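Acyl-coenzyme A oxidase 1 (PDB 5Y9D) oxidises acyl-CoA to trans-2-enoyl-CoA with FAD as cofactor, passing the electrons to oxygen to give hydrogen peroxide in peroxisomal beta-oxidation. Local coordinates at residues Pro29-Glu32 and Met33-Arg37; Leu649-Phe652 and Phe653-Ala656. One frame throughout, in Å; residues are numbered along the deposited sequence.

Contact 1: residues Pro29-Glu32 and Met33-Arg37; sequences PPVE and MAKER
Glu32 and Lys35 meet through carbon rather than charge: OE2 of Glu32 lies 3.7 Å from CD of Lys35, while NZ of Lys35 stays 5.1 Å from that same OE2. Lys35 bends at chi3 and chi4 (83° and 67°), and its methylene chain slants across the carboxylate. The same methylene also meets Val31: the two side chains run alongside each other, pointing the same way, with Lys35 CD 4.2 Å from Val31 CG1. The stem sits close over the turn, CG of Lys35 coming to 3.2 Å from Val31 O.

Beneath these side chains, four successive i to i+4 backbone bonds carry helix 28-38 across the junction. Met33 N reaches Pro29 O at 2.8 Å, and Glu36 N reaches Glu32 O at 2.9 Å; Ala34 and Lys35 bond to Pro30 and Val31 in the same way. The two prolines suit the first turn, where a missing N-H costs no helical bond. Val31, Ala34 and Lys35 occupy the exposed side of the helix, whereas Met33 and Glu36 pack on Ile641 of helix 640-646.

Farther out, the acids find their strong partners. Glu32 forms salt bridges through OE1 with Lys350 and through OE2 with Arg338, and Glu36 does so through OE2 with Lys350 and through OE1 with Arg637. Lys350 therefore joins two acids one helical turn apart, with Glu32 OE1 and Glu36 OE2 4.9 Å from each other.

The positive charge of Lys350, Arg338 and Arg637 probably offsets the repulsion between the two glutamates and favours their ionised forms. Lys35, whose NZ is not in contact with Glu32, meets it through methylenes instead, and the ion pairs tie this N-terminal helix to the body of the subunit.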
ATOM      1  N   PRO A  29       2.800  29.918  -1.297  1.00 30.59           N
ATOM      2  CA  PRO A  29       3.436  28.832  -2.042  1.00 29.78           C
ATOM      3  C   PRO A  29       4.071  29.175  -3.386  1.00 29.19           C
ATOM      4  O   PRO A  29       5.165  28.689  -3.692  1.00 29.60           O
ATOM      5  CB  PRO A  29       2.304  27.835  -2.216  1.00 30.78           C
ATOM      6  CG  PRO A  29       1.461  28.017  -0.992  1.00 30.49           C
ATOM      7  CD  PRO A  29       1.499  29.503  -0.732  1.00 29.56           C
ATOM      8  N   PRO A  30       3.422  30.013  -4.193  1.00 29.21           N
ATOM      9  CA  PRO A  30       4.066  30.204  -5.498  1.00 28.94           C
ATOM     10  C   PRO A  30       5.293  31.078  -5.395  1.00 29.48           C
ATOM     11  O   PRO A  30       6.234  30.968  -6.209  1.00 26.60           O
ATOM     12  CB  PRO A  30       2.986  30.853  -6.354  1.00 27.29           C
ATOM     13  CG  PRO A  30       2.029  31.438  -5.385  1.00 28.98           C
ATOM     14  CD  PRO A  30       2.079  30.604  -4.137  1.00 29.06           C
ATOM     15  N   VAL A  31       5.299  31.925  -4.378  1.00 31.10           N
ATOM     16  CA  VAL A  31       6.459  32.764  -4.137  1.00 33.21           C
ATOM     17  C   VAL A  31       7.597  31.865  -3.712  1.00 31.28           C
ATOM     18  O   VAL A  31       8.699  31.987  -4.232  1.00 31.67           O
ATOM     19  CB  VAL A  31       6.151  33.886  -3.109  1.00 34.13           C
ATOM     20  CG1 VAL A  31       7.413  34.643  -2.744  1.00 32.31           C
ATOM     21  CG2 VAL A  31       5.083  34.829  -3.677  1.00 32.19           C
ATOM     22  N   GLU A  32       7.312  30.926  -2.817  1.00 31.77           N
ATOM     23  CA  GLU A  32       8.318  29.934  -2.414  1.00 34.48           C
ATOM     24  C   GLU A  32       8.799  29.042  -3.528  1.00 33.30           C
ATOM     25  O   GLU A  32       9.983  28.755  -3.607  1.00 33.42           O
ATOM     26  CB  GLU A  32       7.820  29.068  -1.263  1.00 36.60           C
ATOM     27  CG  GLU A  32       7.847  29.801   0.078  1.00 40.46           C
ATOM     28  CD  GLU A  32       9.234  30.307   0.449  1.00 44.89           C
ATOM     29  OE1 GLU A  32      10.244  29.583   0.206  1.00 45.14           O
ATOM     30  OE2 GLU A  32       9.316  31.440   0.981  1.00 49.04           O
ATOM     31  N   MET A  33       7.890  28.596  -4.386  1.00 32.82           N
ATOM     32  CA  MET A  33       8.277  27.739  -5.498  1.00 31.33           C
ATOM     33  C   MET A  33       9.179  28.457  -6.496  1.00 30.68           C
ATOM     34  O   MET A  33      10.085  27.857  -7.043  1.00 33.71           O
ATOM     35  CB  MET A  33       7.047  27.153  -6.193  1.00 31.86           C
ATOM     36  CG  MET A  33       7.365  26.181  -7.344  1.00 34.25           C
ATOM     37  SD  MET A  33       8.072  24.573  -6.877  1.00 35.25           S
ATOM     38  CE  MET A  33       6.683  23.865  -5.992  1.00 35.87           C
ATOM     39  N   ALA A  34       8.946  29.738  -6.730  1.00 30.77           N
ATOM     40  CA  ALA A  34       9.782  30.518  -7.649  1.00 30.87           C
ATOM     41  C   ALA A  34      11.197  30.656  -7.081  1.00 30.95           C
ATOM     42  O   ALA A  34      12.179  30.604  -7.829  1.00 33.43           O
ATOM     43  CB  ALA A  34       9.158  31.893  -7.922  1.00 29.08           C
ATOM     44  N   LYS A  35      11.293  30.782  -5.766  1.00 31.79           N
ATOM     45  CA  LYS A  35      12.577  30.865  -5.060  1.00 35.09           C
ATOM     46  C   LYS A  35      13.299  29.547  -5.176  1.00 35.38           C
ATOM     47  O   LYS A  35      14.489  29.508  -5.533  1.00 37.71           O
ATOM     48  CB  LYS A  35      12.374  31.223  -3.572  1.00 37.80           C
ATOM     49  CG  LYS A  35      11.716  32.594  -3.373  1.00 41.53           C
ATOM     50  CD  LYS A  35      11.085  32.796  -1.995  1.00 44.86           C
ATOM     51  CE  LYS A  35      12.103  33.229  -0.942  1.00 46.56           C
ATOM     52  NZ  LYS A  35      12.627  34.598  -1.224  1.00 50.29           N
ATOM     53  N   GLU A  36      12.576  28.461  -4.902  1.00 34.53           N
ATOM     54  CA  GLU A  36      13.177  27.128  -4.955  1.00 34.40           C
ATOM     55  C   GLU A  36      13.700  26.885  -6.339  1.00 33.15           C
ATOM     56  O   GLU A  36      14.771  26.326  -6.499  1.00 31.52           O
ATOM     57  CB  GLU A  36      12.190  26.012  -4.638  1.00 34.61           C
ATOM     58  CG  GLU A  36      11.803  25.868  -3.199  1.00 34.47           C
ATOM     59  CD  GLU A  36      12.900  25.348  -2.288  1.00 34.81           C
ATOM     60  OE1 GLU A  36      13.930  24.770  -2.744  1.00 33.94           O
ATOM     61  OE2 GLU A  36      12.684  25.511  -1.061  1.00 36.41           O
ATOM     62  N   ARG A  37      12.936  27.321  -7.331  1.00 34.85           N
ATOM     63  CA  ARG A  37      13.280  27.072  -8.730  1.00 36.90           C
ATOM     64  C   ARG A  37      14.420  27.983  -9.233  1.00 36.77           C
ATOM     65  O   ARG A  37      15.082  27.676 -10.210  1.00 37.50           O
ATOM     66  CB  ARG A  37      12.027  27.163  -9.623  1.00 34.39           C
ATOM     67  CG  ARG A  37      12.326  26.820 -11.078  1.00 35.03           C
ATOM     68  CD  ARG A  37      11.082  26.558 -11.893  1.00 34.41           C
ATOM     69  NE  ARG A  37      10.339  25.373 -11.478  1.00 32.20           N
ATOM     70  CZ  ARG A  37       9.111  25.381 -10.982  1.00 33.91           C
ATOM     71  NH1 ARG A  37       8.507  24.239 -10.661  1.00 36.65           N
ATOM     72  NH2 ARG A  37       8.471  26.514 -10.797  1.00 34.00           N
TER

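Contact 2: residues Leu649-Phe652 and Phe653-Ala656; sequences LSDF and FINA
The ring of Phe652 drives one edge into the face of Phe653, a T-shaped pair with centroids 5.2 Å apart and planes at 69°. CD1 of Phe652 is the bump, standing 3.9 Å above the centre of the neighbouring ring. With CG anti to its backbone N (chi1 177°), Phe652 swings beside its own carbonyl carbon and toward the next residue.

Leu649 fits against the base of Phe653, its CD2 4.0 Å from CB of that residue, the two side chains crossing at about a right angle. Nearer the backbone, CB of Leu649 meets CD1 of Ile654. At the edge of the Phe653 ring, near its plane, Ser650 OG lies 3.6 Å from CD2.

Ser650 is the N-cap of the short helix 651-654, its carbonyl O receiving Ile654 N at 3.2 Å. Asn655 N still bonds to Asp651 O, but its phi is positive; asparagine tolerates this left-handed conformation better than most non-glycine residues, and the chain leaves the helix there.

Leu649 and Phe653 pack on Met65 of helix 55-70, and Ile654 on Thr328 of helix 306-334. Ser650 OG, held weakly by Phe652 N and also hydrogen-bonded to Glu69, probably fixes the helix start beside the aromatic pair.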
ATOM      1  N   LEU A 649       7.439  16.535 -16.963  1.00 26.87           N
ATOM      2  CA  LEU A 649       5.974  16.430 -16.868  1.00 27.08           C
ATOM      3  C   LEU A 649       5.174  17.736 -16.862  1.00 26.54           C
ATOM      4  O   LEU A 649       5.361  18.576 -16.001  1.00 28.12           O
ATOM      5  CB  LEU A 649       5.595  15.665 -15.618  1.00 27.85           C
ATOM      6  CG  LEU A 649       6.179  14.257 -15.618  1.00 29.94           C
ATOM      7  CD1 LEU A 649       5.681  13.481 -14.429  1.00 28.26           C
ATOM      8  CD2 LEU A 649       5.816  13.565 -16.923  1.00 30.28           C
ATOM      9  N   SER A 650       4.253  17.882 -17.812  1.00 26.11           N
ATOM     10  CA  SER A 650       3.313  18.994 -17.799  1.00 25.38           C
ATOM     11  C   SER A 650       2.303  18.748 -16.687  1.00 25.60           C
ATOM     12  O   SER A 650       2.323  17.693 -16.062  1.00 24.82           O
ATOM     13  CB  SER A 650       2.605  19.086 -19.127  1.00 25.84           C
ATOM     14  OG  SER A 650       1.593  18.096 -19.246  1.00 27.19           O
ATOM     15  N   ASP A 651       1.423  19.711 -16.439  1.00 26.23           N
ATOM     16  CA  ASP A 651       0.438  19.576 -15.358  1.00 26.57           C
ATOM     17  C   ASP A 651      -0.615  18.518 -15.673  1.00 26.76           C
ATOM     18  O   ASP A 651      -1.221  17.929 -14.757  1.00 28.97           O
ATOM     19  CB  ASP A 651      -0.222  20.910 -15.000  1.00 26.86           C
ATOM     20  CG  ASP A 651       0.696  21.818 -14.152  1.00 29.81           C
ATOM     21  OD1 ASP A 651       1.716  21.361 -13.593  1.00 30.77           O
ATOM     22  OD2 ASP A 651       0.387  23.008 -14.031  1.00 34.54           O
ATOM     23  N   PHE A 652      -0.805  18.232 -16.942  1.00 23.22           N
ATOM     24  CA  PHE A 652      -1.707  17.191 -17.315  1.00 23.76           C
ATOM     25  C   PHE A 652      -1.233  15.839 -16.719  1.00 23.71           C
ATOM     26  O   PHE A 652      -2.041  15.082 -16.176  1.00 20.38           O
ATOM     27  CB  PHE A 652      -1.792  17.115 -18.856  1.00 23.78           C
ATOM     28  CG  PHE A 652      -2.666  16.004 -19.363  1.00 23.94           C
ATOM     29  CD1 PHE A 652      -2.184  14.705 -19.435  1.00 23.46           C
ATOM     30  CD2 PHE A 652      -3.976  16.254 -19.754  1.00 23.81           C
ATOM     31  CE1 PHE A 652      -2.986  13.680 -19.899  1.00 24.13           C
ATOM     32  CE2 PHE A 652      -4.777  15.232 -20.218  1.00 23.86           C
ATOM     33  CZ  PHE A 652      -4.286  13.945 -20.310  1.00 23.87           C
ATOM     34  N   PHE A 653       0.058  15.517 -16.876  1.00 24.37           N
ATOM     35  CA  PHE A 653       0.581  14.234 -16.358  1.00 25.56           C
ATOM     36  C   PHE A 653       0.785  14.259 -14.851  1.00 25.11           C
ATOM     37  O   PHE A 653       0.810  13.210 -14.220  1.00 24.00           O
ATOM     38  CB  PHE A 653       1.845  13.776 -17.077  1.00 25.63           C
ATOM     39  CG  PHE A 653       1.624  13.478 -18.531  1.00 25.31           C
ATOM     40  CD1 PHE A 653       1.222  12.227 -18.939  1.00 25.85           C
ATOM     41  CD2 PHE A 653       1.794  14.465 -19.484  1.00 26.13           C
ATOM     42  CE1 PHE A 653       0.995  11.946 -20.270  1.00 27.04           C
ATOM     43  CE2 PHE A 653       1.577  14.197 -20.825  1.00 26.52           C
ATOM     44  CZ  PHE A 653       1.165  12.938 -21.220  1.00 26.84           C
ATOM     45  N   ILE A 654       0.892  15.445 -14.267  1.00 24.83           N
ATOM     46  CA  ILE A 654       0.830  15.544 -12.819  1.00 25.64           C
ATOM     47  C   ILE A 654      -0.532  15.047 -12.372  1.00 25.06           C
ATOM     48  O   ILE A 654      -0.639  14.104 -11.580  1.00 25.50           O
ATOM     49  CB  ILE A 654       1.084  16.988 -12.345  1.00 26.68           C
ATOM     50  CG1 ILE A 654       2.555  17.368 -12.583  1.00 28.62           C
ATOM     51  CG2 ILE A 654       0.762  17.157 -10.871  1.00 26.17           C
ATOM     52  CD1 ILE A 654       3.562  16.405 -11.977  1.00 29.34           C
ATOM     53  N   ASN A 655      -1.553  15.678 -12.936  1.00 24.55           N
ATOM     54  CA  ASN A 655      -2.942  15.455 -12.615  1.00 24.90           C
ATOM     55  C   ASN A 655      -3.218  15.564 -11.102  1.00 26.77           C
ATOM     56  O   ASN A 655      -3.945  14.753 -10.510  1.00 28.85           O
ATOM     57  CB  ASN A 655      -3.396  14.127 -13.202  1.00 25.86           C
ATOM     58  CG  ASN A 655      -4.888  14.047 -13.321  1.00 27.98           C
ATOM     59  OD1 ASN A 655      -5.477  12.966 -13.362  1.00 26.92           O
ATOM     60  ND2 ASN A 655      -5.520  15.200 -13.351  1.00 29.78           N
ATOM     61  N   ALA A 656      -2.648  16.587 -10.480  1.00 26.83           N
ATOM     62  CA  ALA A 656      -2.808  16.789  -9.032  1.00 29.16           C
ATOM     63  C   ALA A 656      -2.519  18.240  -8.627  1.00 26.21           C
ATOM     64  O   ALA A 656      -1.397  18.689  -8.748  1.00 22.83           O
ATOM     65  CB  ALA A 656      -1.898  15.831  -8.233  1.00 30.60           C
TER

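Contacts 1 and 2 come from distant parts of the sequence, the N-terminal helix 28-38 and the short helix 651-654 of the C-terminal region, yet lie on the same side of the chain's centre. Their centres are 18 Å apart and their nearest atoms about 8 Å, so they do not touch. Tyr661 joins them indirectly: Arg37 of contact 1 bonds to its carbonyl O, and Asp651 of contact 2 takes its backbone N. Both contacts lie away from the annotated sites, although the side chain of Pro29 comes to about 12 Å from a bound FAD. Contact 1 lies farther out, 33 Å from the chain's centre against 20 Å.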